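Local coordinates for sensor protein (Shewanella oneidensis, PDB 3LIC) that is a putative membrane-bound histidine kinase whose extracellular PDC-fold domain probably senses signals for a two-component regulatory system, at residues L89-Y93 with L104-A108; S18-A22 with S245-V249; H31-N35 with N69-F73; L169-P173 with I193-K198. All coordinates share one frame. Numbering follows the deposited sequence.

Interaction 1 of 4, residues L89-Y93 with L104-A108; sequences LFSPY and LDIGA
This is an antiparallel strand contact at the open end of the hairpin formed by strands 92-96 and 101-105, where the second strand runs into the short helix 106-109. The hairpin forms one edge of the six-stranded antiparallel sheet of the PDC sensor domain. The end-to-end directions of 89-93 and 104-107 are 155° apart. Pro92 and Asp105 form a non-hydrogen-bonded pair, CA to CA 4.2 Å. Tyr93 and Leu104 form the hydrogen-bonded pair, CA to CA 5.6 Å, with Leu104 N donating to Tyr93 O at 3.1 Å. Ile106 N donates to Ser91 O at 2.9 Å. Asp105, chi1 t, is the N-cap of the helix. Asp105 OD1 accepts from Gly107 N at 3.0 Å and from Ser91 N at 2.8 Å. A water donates to Leu89 O (2.6 Å) and Asp105 OD2 (2.5 Å). Gly107 lies close to Leu89, where a CB would clash. Tyr93, chi1 t, takes Ile106 CD1 in an off-centre CH-pi contact, 4.1 Å from the ring centroid. Leu104 CD2 lies 3.8 Å from Tyr93 CD2. Phe90 and Pro92 pack on Leu58 of helix 55-68, Ser91 and Tyr93 touch strand 74-79, and Tyr93 OH hydrogen-bonds Asp166 of strand 161-168.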
loop_
_atom_site.group_PDB
_atom_site.type_symbol
_atom_site.label_atom_id
_atom_site.label_comp_id
_atom_site.label_asym_id
_atom_site.label_seq_id
_atom_site.Cartn_x
_atom_site.Cartn_y
_atom_site.Cartn_z
ATOM N N LEU A 89 15.880 -20.845 4.047
ATOM C CA LEU A 89 14.974 -19.786 3.636
ATOM C C LEU A 89 14.309 -20.287 2.385
ATOM O O LEU A 89 14.965 -20.899 1.529
ATOM C CB LEU A 89 15.738 -18.469 3.338
ATOM C CG LEU A 89 16.453 -17.786 4.542
ATOM C CD1 LEU A 89 17.020 -16.474 4.103
ATOM C CD2 LEU A 89 15.527 -17.579 5.779
ATOM N N PHE A 90 13.008 -20.085 2.273
ATOM C CA PHE A 90 12.355 -20.485 1.042
ATOM C C PHE A 90 11.176 -19.566 0.838
ATOM O O PHE A 90 10.288 -19.514 1.649
ATOM C CB PHE A 90 11.930 -21.979 1.133
ATOM C CG PHE A 90 11.153 -22.525 -0.118
ATOM C CD1 PHE A 90 11.650 -22.372 -1.409
ATOM C CD2 PHE A 90 9.989 -23.283 0.047
ATOM C CE1 PHE A 90 10.975 -22.870 -2.535
ATOM C CE2 PHE A 90 9.299 -23.829 -1.061
ATOM C CZ PHE A 90 9.779 -23.594 -2.363
ATOM N N SER A 91 11.163 -18.830 -0.267
ATOM C CA SER A 91 10.098 -17.893 -0.494
ATOM C C SER A 91 9.842 -17.589 -1.957
ATOM O O SER A 91 10.102 -16.496 -2.457
ATOM C CB SER A 91 10.281 -16.649 0.367
ATOM O OG SER A 91 9.424 -15.588 -0.036
ATOM N N PRO A 92 9.245 -18.570 -2.652
ATOM C CA PRO A 92 8.764 -18.300 -4.017
ATOM C C PRO A 92 7.985 -16.981 -4.109
ATOM O O PRO A 92 7.177 -16.686 -3.238
ATOM C CB PRO A 92 7.816 -19.459 -4.268
ATOM C CG PRO A 92 8.405 -20.599 -3.362
ATOM C CD PRO A 92 8.865 -19.913 -2.144
ATOM N N TYR A 93 8.168 -16.244 -5.195
ATOM C CA TYR A 93 7.562 -14.934 -5.346
ATOM C C TYR A 93 7.418 -14.631 -6.822
ATOM O O TYR A 93 8.356 -14.841 -7.578
ATOM C CB TYR A 93 8.520 -13.906 -4.710
ATOM C CG TYR A 93 8.143 -12.470 -4.922
ATOM C CD1 TYR A 93 6.958 -11.936 -4.358
ATOM C CD2 TYR A 93 8.981 -11.611 -5.641
ATOM C CE1 TYR A 93 6.606 -10.590 -4.554
ATOM C CE2 TYR A 93 8.640 -10.274 -5.816
ATOM C CZ TYR A 93 7.467 -9.783 -5.295
ATOM O OH TYR A 93 7.192 -8.448 -5.467
ATOM N N LEU A 104 11.235 -15.380 -8.543
ATOM C CA LEU A 104 12.454 -15.750 -7.849
ATOM C C LEU A 104 12.073 -16.330 -6.522
ATOM O O LEU A 104 11.010 -15.986 -5.969
ATOM C CB LEU A 104 13.433 -14.573 -7.633
ATOM C CG LEU A 104 13.078 -13.449 -6.664
ATOM C CD1 LEU A 104 14.340 -12.688 -6.145
ATOM C CD2 LEU A 104 12.172 -12.538 -7.429
ATOM N N ASP A 105 12.919 -17.215 -6.038
ATOM C CA ASP A 105 12.877 -17.601 -4.685
ATOM C C ASP A 105 13.610 -16.518 -3.872
ATOM O O ASP A 105 14.857 -16.422 -3.905
ATOM C CB ASP A 105 13.530 -18.981 -4.513
ATOM C CG ASP A 105 13.564 -19.399 -3.091
ATOM O OD1 ASP A 105 13.095 -18.632 -2.225
ATOM O OD2 ASP A 105 14.076 -20.483 -2.796
ATOM N N ILE A 106 12.848 -15.681 -3.153
ATOM C CA ILE A 106 13.475 -14.578 -2.431
ATOM C C ILE A 106 14.530 -15.113 -1.422
ATOM O O ILE A 106 15.522 -14.492 -1.158
ATOM C CB ILE A 106 12.380 -13.745 -1.735
ATOM C CG1 ILE A 106 11.536 -12.999 -2.769
ATOM C CG2 ILE A 106 12.921 -12.731 -0.767
ATOM C CD1 ILE A 106 10.453 -12.086 -2.078
ATOM N N GLY A 107 14.331 -16.301 -0.880
ATOM C CA GLY A 107 15.209 -16.760 0.178
ATOM C C GLY A 107 16.541 -17.290 -0.402
ATOM O O GLY A 107 17.472 -17.518 0.338
ATOM N N ALA A 108 16.628 -17.484 -1.720
ATOM C CA ALA A 108 17.843 -17.987 -2.380
ATOM C C ALA A 108 18.503 -16.837 -3.120
ATOM O O ALA A 108 19.739 -16.682 -3.073
ATOM C CB ALA A 108 17.497 -19.170 -3.389
HETATM O O HOH W 1 15.401 -21.448 -0.965
#

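Interaction 2 of 4, residues S18-A22 with S245-V249; sequences SSHSA and SVAEV
Strand 245-248 lies against one turn of the long helix 2-46. The axes of helix 18-22 and this strand approach to 7.4 Å and cross at -34°, running roughly the same way. The helix turn is regular, with Ala22 N donating to Ser18 O at 2.8 Å. The strand is extended, and its side chains alternate toward and away from the helix. Ser245, chi1 t, points toward it. Ser245 OG shares a hydrogen bond of 3.0 Å with OG of Ser18, chi1 p, and also hydrogen-bonds Gln231. Val246 points away. Ala247 points back at the helix and is central to the contact. Ala247 CB lies 3.4 Å from Ser18 O and 3.7 Å from Ala22 CB, and Ala247 CA is 5.5 Å from Ser19 CA. Such small side chains let the backbones come close. Glu248 points away, but Glu248 O lies 3.7 Å from Ala22 CB. Val249 (chi1 t) CG2 is 4.0 Å from Ala22 O, and Val249 CA is 5.5 Å from Ala22 CA. This is helix-on-sheet packing, as in PDC-type sensor domains with a long N-terminal helix. Strand 255-261 runs alongside and touches Ser18 and Ser21, while Val246 packs on helix 218-226 across the sheet.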
loop_
_atom_site.group_PDB
_atom_site.type_symbol
_atom_site.label_atom_id
_atom_site.label_comp_id
_atom_site.label_asym_id
_atom_site.label_seq_id
_atom_site.Cartn_x
_atom_site.Cartn_y
_atom_site.Cartn_z
ATOM N N SER A 18 -12.023 13.343 -3.335
ATOM C CA SER A 18 -11.286 12.646 -2.311
ATOM C C SER A 18 -12.177 11.501 -1.759
ATOM O O SER A 18 -11.719 10.403 -1.484
ATOM C CB SER A 18 -10.870 13.623 -1.224
ATOM O OG SER A 18 -12.039 14.029 -0.545
ATOM N N SER A 19 -13.466 11.760 -1.625
ATOM C CA SER A 19 -14.414 10.735 -1.216
ATOM C C SER A 19 -14.497 9.551 -2.198
ATOM O O SER A 19 -14.486 8.416 -1.769
ATOM C CB SER A 19 -15.788 11.358 -1.128
ATOM O OG SER A 19 -16.706 10.366 -0.772
ATOM N N HIS A 20 -14.637 9.824 -3.502
ATOM C CA HIS A 20 -14.592 8.779 -4.550
ATOM C C HIS A 20 -13.242 8.000 -4.562
ATOM O O HIS A 20 -13.217 6.774 -4.690
ATOM C CB HIS A 20 -14.865 9.364 -5.950
ATOM C CG HIS A 20 -16.303 9.789 -6.168
ATOM N ND1 HIS A 20 -16.958 10.692 -5.344
ATOM C CD2 HIS A 20 -17.200 9.458 -7.133
ATOM C CE1 HIS A 20 -18.189 10.891 -5.786
ATOM N NE2 HIS A 20 -18.363 10.151 -6.867
ATOM N N SER A 21 -12.142 8.730 -4.459
ATOM C CA SER A 21 -10.819 8.148 -4.407
ATOM C C SER A 21 -10.521 7.342 -3.136
ATOM O O SER A 21 -9.801 6.340 -3.209
ATOM C CB SER A 21 -9.787 9.234 -4.541
ATOM O OG SER A 21 -9.679 9.487 -5.907
ATOM N N ALA A 22 -11.038 7.781 -1.990
ATOM C CA ALA A 22 -10.887 6.990 -0.757
ATOM C C ALA A 22 -11.637 5.676 -0.971
ATOM O O ALA A 22 -11.311 4.630 -0.455
ATOM C CB ALA A 22 -11.488 7.772 0.503
ATOM N N SER A 245 -8.512 18.336 0.195
ATOM C CA SER A 245 -9.613 17.662 0.801
ATOM C C SER A 245 -9.123 16.308 1.240
ATOM O O SER A 245 -8.508 15.586 0.456
ATOM C CB SER A 245 -10.747 17.521 -0.201
ATOM O OG SER A 245 -11.823 16.853 0.370
ATOM N N VAL A 246 -9.431 15.954 2.487
ATOM C CA VAL A 246 -8.972 14.748 3.134
ATOM C C VAL A 246 -10.192 13.881 3.281
ATOM O O VAL A 246 -11.206 14.348 3.760
ATOM C CB VAL A 246 -8.486 15.074 4.571
ATOM C CG1 VAL A 246 -8.116 13.785 5.384
ATOM C CG2 VAL A 246 -7.354 16.085 4.543
ATOM N N ALA A 247 -10.097 12.604 2.894
ATOM C CA ALA A 247 -11.186 11.663 3.112
ATOM C C ALA A 247 -10.596 10.459 3.812
ATOM O O ALA A 247 -9.446 10.081 3.576
ATOM C CB ALA A 247 -11.810 11.247 1.817
ATOM N N GLU A 248 -11.403 9.851 4.668
ATOM C CA GLU A 248 -10.976 8.680 5.392
ATOM C C GLU A 248 -11.327 7.342 4.678
ATOM O O GLU A 248 -12.363 7.203 4.011
ATOM C CB GLU A 248 -11.567 8.726 6.786
ATOM C CG GLU A 248 -11.088 7.583 7.615
ATOM C CD GLU A 248 -11.115 7.904 9.083
ATOM O OE1 GLU A 248 -10.085 8.412 9.581
ATOM O OE2 GLU A 248 -12.167 7.657 9.716
ATOM N N VAL A 249 -10.422 6.377 4.759
ATOM C CA VAL A 249 -10.765 4.998 4.353
ATOM C C VAL A 249 -11.436 4.214 5.519
ATOM O O VAL A 249 -10.875 4.074 6.625
ATOM C CB VAL A 249 -9.529 4.293 3.890
ATOM C CG1 VAL A 249 -9.849 2.878 3.481
ATOM C CG2 VAL A 249 -8.902 5.054 2.766
#

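Interaction 3 of 4, residues H31-N35 with N69-F73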
loop_
_atom_site.group_PDB
_atom_site.type_symbol
_atom_site.label_atom_id
_atom_site.label_comp_id
_atom_site.label_asym_id
_atom_site.label_seq_id
_atom_site.Cartn_x
_atom_site.Cartn_y
_atom_site.Cartn_z
ATOM N N HIS A 31 -9.814 -5.910 -1.502
ATOM C CA HIS A 31 -9.597 -6.998 -2.466
ATOM C C HIS A 31 -8.251 -7.737 -2.166
ATOM O O HIS A 31 -8.168 -8.948 -2.150
ATOM C CB HIS A 31 -9.627 -6.433 -3.900
ATOM C CG HIS A 31 -9.426 -7.473 -4.950
ATOM N ND1 HIS A 31 -8.874 -7.194 -6.191
ATOM C CD2 HIS A 31 -9.662 -8.800 -4.931
ATOM C CE1 HIS A 31 -8.790 -8.306 -6.900
ATOM N NE2 HIS A 31 -9.277 -9.295 -6.158
ATOM N N ALA A 32 -7.199 -6.980 -1.909
ATOM C CA ALA A 32 -5.868 -7.544 -1.612
ATOM C C ALA A 32 -5.896 -8.340 -0.289
ATOM O O ALA A 32 -5.347 -9.432 -0.199
ATOM C CB ALA A 32 -4.833 -6.404 -1.517
ATOM N N GLN A 33 -6.564 -7.765 0.717
ATOM C CA GLN A 33 -6.773 -8.418 2.006
ATOM C C GLN A 33 -7.449 -9.753 1.846
ATOM O O GLN A 33 -6.889 -10.783 2.265
ATOM C CB GLN A 33 -7.531 -7.505 2.963
ATOM C CG GLN A 33 -6.678 -6.262 3.303
ATOM C CD GLN A 33 -7.421 -5.094 4.039
ATOM O OE1 GLN A 33 -8.525 -5.247 4.530
ATOM N NE2 GLN A 33 -6.809 -3.933 4.061
ATOM N N ALA A 34 -8.627 -9.734 1.236
ATOM C CA ALA A 34 -9.448 -10.924 1.027
ATOM C C ALA A 34 -8.753 -12.053 0.312
ATOM O O ALA A 34 -8.878 -13.224 0.712
ATOM C CB ALA A 34 -10.692 -10.571 0.248
ATOM N N ASN A 35 -8.039 -11.707 -0.750
ATOM C CA ASN A 35 -7.241 -12.680 -1.488
ATOM C C ASN A 35 -6.045 -13.289 -0.762
ATOM O O ASN A 35 -5.777 -14.460 -0.875
ATOM C CB ASN A 35 -6.765 -12.030 -2.770
ATOM C CG ASN A 35 -7.768 -12.216 -3.885
ATOM O OD1 ASN A 35 -7.410 -12.664 -4.977
ATOM N ND2 ASN A 35 -9.042 -11.925 -3.603
ATOM N N ASN A 69 -5.327 -11.290 -11.381
ATOM C CA ASN A 69 -5.690 -10.074 -10.646
ATOM C C ASN A 69 -4.847 -8.913 -11.067
ATOM O O ASN A 69 -3.780 -8.699 -10.507
ATOM C CB ASN A 69 -5.584 -10.295 -9.139
ATOM C CG ASN A 69 -6.509 -11.394 -8.667
ATOM O OD1 ASN A 69 -6.121 -12.551 -8.500
ATOM N ND2 ASN A 69 -7.733 -11.052 -8.490
ATOM N N PRO A 70 -5.310 -8.163 -12.074
ATOM C CA PRO A 70 -4.497 -7.087 -12.705
ATOM C C PRO A 70 -3.992 -6.039 -11.710
ATOM O O PRO A 70 -2.928 -5.452 -11.948
ATOM C CB PRO A 70 -5.483 -6.405 -13.673
ATOM C CG PRO A 70 -6.465 -7.601 -14.102
ATOM C CD PRO A 70 -6.610 -8.397 -12.761
ATOM N N ASP A 71 -4.743 -5.756 -10.629
ATOM C CA ASP A 71 -4.303 -4.724 -9.657
ATOM C C ASP A 71 -3.141 -5.117 -8.786
ATOM O O ASP A 71 -2.531 -4.195 -8.216
ATOM C CB ASP A 71 -5.423 -4.297 -8.725
ATOM C CG ASP A 71 -6.451 -3.449 -9.438
ATOM O OD1 ASP A 71 -6.039 -2.530 -10.207
ATOM O OD2 ASP A 71 -7.654 -3.699 -9.232
ATOM N N PHE A 72 -2.845 -6.435 -8.646
ATOM C CA PHE A 72 -1.736 -6.882 -7.758
ATOM C C PHE A 72 -0.400 -6.788 -8.480
ATOM O O PHE A 72 -0.292 -7.109 -9.626
ATOM C CB PHE A 72 -1.927 -8.300 -7.188
ATOM C CG PHE A 72 -3.280 -8.536 -6.476
ATOM C CD1 PHE A 72 -4.008 -7.490 -5.941
ATOM C CD2 PHE A 72 -3.744 -9.817 -6.270
ATOM C CE1 PHE A 72 -5.188 -7.698 -5.255
ATOM C CE2 PHE A 72 -4.949 -10.063 -5.589
ATOM C CZ PHE A 72 -5.694 -8.957 -5.107
ATOM N N PHE A 73 0.628 -6.303 -7.806
ATOM C CA PHE A 73 1.931 -6.246 -8.407
ATOM C C PHE A 73 2.648 -7.599 -8.267
ATOM O O PHE A 73 3.304 -8.092 -9.201
ATOM C CB PHE A 73 2.770 -5.176 -7.703
ATOM C CG PHE A 73 4.155 -5.114 -8.229
ATOM C CD1 PHE A 73 4.399 -4.526 -9.499
ATOM C CD2 PHE A 73 5.229 -5.691 -7.512
ATOM C CE1 PHE A 73 5.675 -4.509 -10.030
ATOM C CE2 PHE A 73 6.521 -5.695 -8.054
ATOM C CZ PHE A 73 6.728 -5.102 -9.337
#
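Residues 31-35 form a regular helical turn of helix 2-46, with Asn35 N bonded to His31 O at 3.1 Å. Residues 69-73 link helix 55-68 to strand 74-79. They begin with a type I beta turn from Asn69 to Phe72, closed by Phe72 N to Asn69 O at 3.1 Å. The nearest CA atoms, Ala32 and Phe72, are 7.4 Å apart, so side chains fill the gap. Phe72 reaches across to the helix. Phe72 CE1 lies 3.7 Å from Ala32 CA and 4.0 Å from Ala32 CB. Phe72 CZ sits over one face of the His31 ring, 3.6 Å from His31 CE1. The ring centroids are 4.8 Å apart and the planes are inclined at 38°. Asn35 OD1 meets the edge of the Phe72 ring, 3.6 Å from Phe72 CE2. The side chain of Asn69 lies at the edge of the His31 ring. Phe72 also packs on Val165 and Leu167 of strand 161-168. The arrangement is plain packing of the connection between helix 55-68 and strand 74-79 against the long N-terminal helix, fitting the layout of a PDC sensor domain.

Interaction 4 of 4, residues L169-P173 with I193-K198; sequences LDRLP and IFHSDK
A classic beta bulge marks this contact: Ile193 and Phe194 both face Val185 of strand 183-186, and the chain turns a corner at Ile193. Ile193 has phi/psi of -98/-50, whereas Phe194 is extended at -130/132. Opposite them, residues 169-173 curl with helical phi/psi, and Leu172 N donates to Leu169 O at 3.0 Å. The closest CA atoms are Leu169 and Phe194, 6.6 Å apart. Phe194, chi1 t, points its ring into the curl. Phe194 CE1 is 3.4 Å from Leu169 O, Phe194 CZ 3.4 Å from Pro173 CG, and Phe194 CB 4.0 Å from Leu172 CD1. Residues 169-173 follow strand 161-168 of the six-stranded sheet, and residues 193-194 end an edge strand, 192-194, of the five-stranded sheet. The contact thus lies where the two sheet-containing halves of this PDC-fold protein meet. Leu169, rotamer mt, places CD1 3.2 Å from Ile193 O. Leu172, also mt, sets CD1 4.3 Å from Ile193 CG2. Asp197 is the N-cap of helix 198-201. From the first turn of that helix, Lys198 NZ makes a salt bridge to Asp170 OD1 at 3.4 Å, weak as a hydrogen bond. Lys198 NZ also gives a weak hydrogen bond to His195 O, 3.4 Å.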
loop_
_atom_site.group_PDB
_atom_site.type_symbol
_atom_site.label_atom_id
_atom_site.label_comp_id
_atom_site.label_asym_id
_atom_site.label_seq_id
_atom_site.Cartn_x
_atom_site.Cartn_y
_atom_site.Cartn_z
ATOM N N LEU A 169 3.329 1.194 -5.585
ATOM C CA LEU A 169 2.806 2.537 -5.339
ATOM C C LEU A 169 2.624 3.333 -6.583
ATOM O O LEU A 169 1.708 4.167 -6.627
ATOM C CB LEU A 169 3.702 3.371 -4.414
ATOM C CG LEU A 169 4.081 2.786 -3.064
ATOM C CD1 LEU A 169 4.729 3.920 -2.274
ATOM C CD2 LEU A 169 2.974 2.217 -2.286
ATOM N N ASP A 170 3.507 3.172 -7.570
ATOM C CA ASP A 170 3.337 3.951 -8.828
ATOM C C ASP A 170 1.952 3.801 -9.444
ATOM O O ASP A 170 1.492 4.668 -10.193
ATOM C CB ASP A 170 4.413 3.607 -9.891
ATOM C CG ASP A 170 5.798 4.208 -9.529
ATOM O OD1 ASP A 170 5.887 5.095 -8.611
ATOM O OD2 ASP A 170 6.810 3.794 -10.149
ATOM N N ARG A 171 1.266 2.719 -9.129
ATOM C CA ARG A 171 -0.064 2.529 -9.728
ATOM C C ARG A 171 -1.239 3.166 -9.001
ATOM O O ARG A 171 -2.338 3.237 -9.553
ATOM C CB ARG A 171 -0.339 1.050 -9.921
ATOM C CG ARG A 171 0.575 0.457 -10.940
ATOM C CD ARG A 171 0.215 -0.985 -11.237
ATOM N NE ARG A 171 -1.118 -0.978 -11.836
ATOM C CZ ARG A 171 -1.817 -2.091 -12.092
ATOM N NH1 ARG A 171 -1.292 -3.287 -11.795
ATOM N NH2 ARG A 171 -3.017 -2.006 -12.642
ATOM N N LEU A 172 -1.058 3.542 -7.733
ATOM C CA LEU A 172 -2.198 4.022 -6.946
ATOM C C LEU A 172 -2.951 5.157 -7.596
ATOM O O LEU A 172 -4.171 5.159 -7.542
ATOM C CB LEU A 172 -1.784 4.462 -5.537
ATOM C CG LEU A 172 -1.313 3.342 -4.632
ATOM C CD1 LEU A 172 -0.818 3.922 -3.297
ATOM C CD2 LEU A 172 -2.495 2.328 -4.444
ATOM N N PRO A 173 -2.269 6.156 -8.183
ATOM C CA PRO A 173 -3.011 7.296 -8.782
ATOM C C PRO A 173 -3.999 6.905 -9.854
ATOM O O PRO A 173 -5.157 7.346 -9.871
ATOM C CB PRO A 173 -1.881 8.117 -9.432
ATOM C CG PRO A 173 -0.591 7.764 -8.554
ATOM C CD PRO A 173 -0.803 6.280 -8.411
ATOM N N ILE A 193 2.009 7.005 2.764
ATOM C CA ILE A 193 1.936 5.805 1.941
ATOM C C ILE A 193 2.275 6.230 0.524
ATOM O O ILE A 193 3.063 5.602 -0.124
ATOM C CB ILE A 193 0.519 5.262 1.917
ATOM C CG1 ILE A 193 0.063 4.787 3.318
ATOM C CG2 ILE A 193 0.383 4.171 0.871
ATOM C CD1 ILE A 193 0.570 3.514 3.689
ATOM N N PHE A 194 1.633 7.269 0.026
ATOM C CA PHE A 194 1.848 7.741 -1.344
ATOM C C PHE A 194 2.113 9.251 -1.373
ATOM O O PHE A 194 1.381 9.999 -0.740
ATOM C CB PHE A 194 0.645 7.469 -2.299
ATOM C CG PHE A 194 0.945 7.899 -3.723
ATOM C CD1 PHE A 194 1.680 7.077 -4.565
ATOM C CD2 PHE A 194 0.656 9.173 -4.156
ATOM C CE1 PHE A 194 2.044 7.473 -5.818
ATOM C CE2 PHE A 194 1.032 9.577 -5.427
ATOM C CZ PHE A 194 1.729 8.714 -6.271
ATOM N N HIS A 195 3.162 9.658 -2.100
ATOM C CA HIS A 195 3.486 11.046 -2.477
ATOM C C HIS A 195 4.170 10.963 -3.857
ATOM O O HIS A 195 4.963 10.020 -4.132
ATOM C CB HIS A 195 4.487 11.675 -1.482
ATOM C CG HIS A 195 4.665 13.155 -1.648
ATOM N ND1 HIS A 195 4.055 14.081 -0.817
ATOM C CD2 HIS A 195 5.335 13.879 -2.580
ATOM C CE1 HIS A 195 4.350 15.308 -1.227
ATOM N NE2 HIS A 195 5.110 15.209 -2.302
ATOM N N SER A 196 3.890 11.929 -4.724
ATOM C CA SER A 196 4.622 12.089 -5.999
ATOM C C SER A 196 6.129 11.908 -5.861
ATOM O O SER A 196 6.743 11.198 -6.641
ATOM C CB SER A 196 4.405 13.503 -6.543
ATOM O OG SER A 196 3.265 13.484 -7.353
ATOM N N ASP A 197 6.723 12.614 -4.906
ATOM C CA ASP A 197 8.144 12.489 -4.644
ATOM C C ASP A 197 8.479 11.242 -3.817
ATOM O O ASP A 197 8.105 11.134 -2.636
ATOM C CB ASP A 197 8.657 13.741 -3.934
ATOM C CG ASP A 197 10.158 13.712 -3.738
ATOM O OD1 ASP A 197 10.850 13.018 -4.524
ATOM O OD2 ASP A 197 10.653 14.360 -2.793
ATOM N N LYS A 198 9.217 10.322 -4.442
ATOM C CA LYS A 198 9.601 9.043 -3.843
ATOM C C LYS A 198 10.577 9.128 -2.667
ATOM O O LYS A 198 10.514 8.297 -1.741
ATOM C CB LYS A 198 10.141 8.096 -4.923
ATOM C CG LYS A 198 9.149 7.833 -6.075
ATOM C CD LYS A 198 7.701 7.566 -5.532
ATOM C CE LYS A 198 6.594 7.954 -6.536
ATOM N NZ LYS A 198 5.323 7.345 -6.150
#

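In the fold
Helix 2-46 starts near the N terminus and opens interaction 2, then interaction 3. Interaction 3 closes first, when the chain returns after helix 55-68. Interaction 1 follows as a short hairpin closure, and Tyr93 OH touches Phe73 CE2 of interaction 3 at 3.8 Å. Interaction 4 closes next, between the two sheets. It meets interaction 3 through Arg171 NH1, 2.7 Å from Pro70 O in a probable hydrogen bond. Interactions 1, 3 and 4 run in series. All three fall within the long span of interaction 2, which ties the helix to the five-stranded sheet. Interactions 1 and 2 lie on opposite sides of the chain's centre, their centres about 37 Å apart.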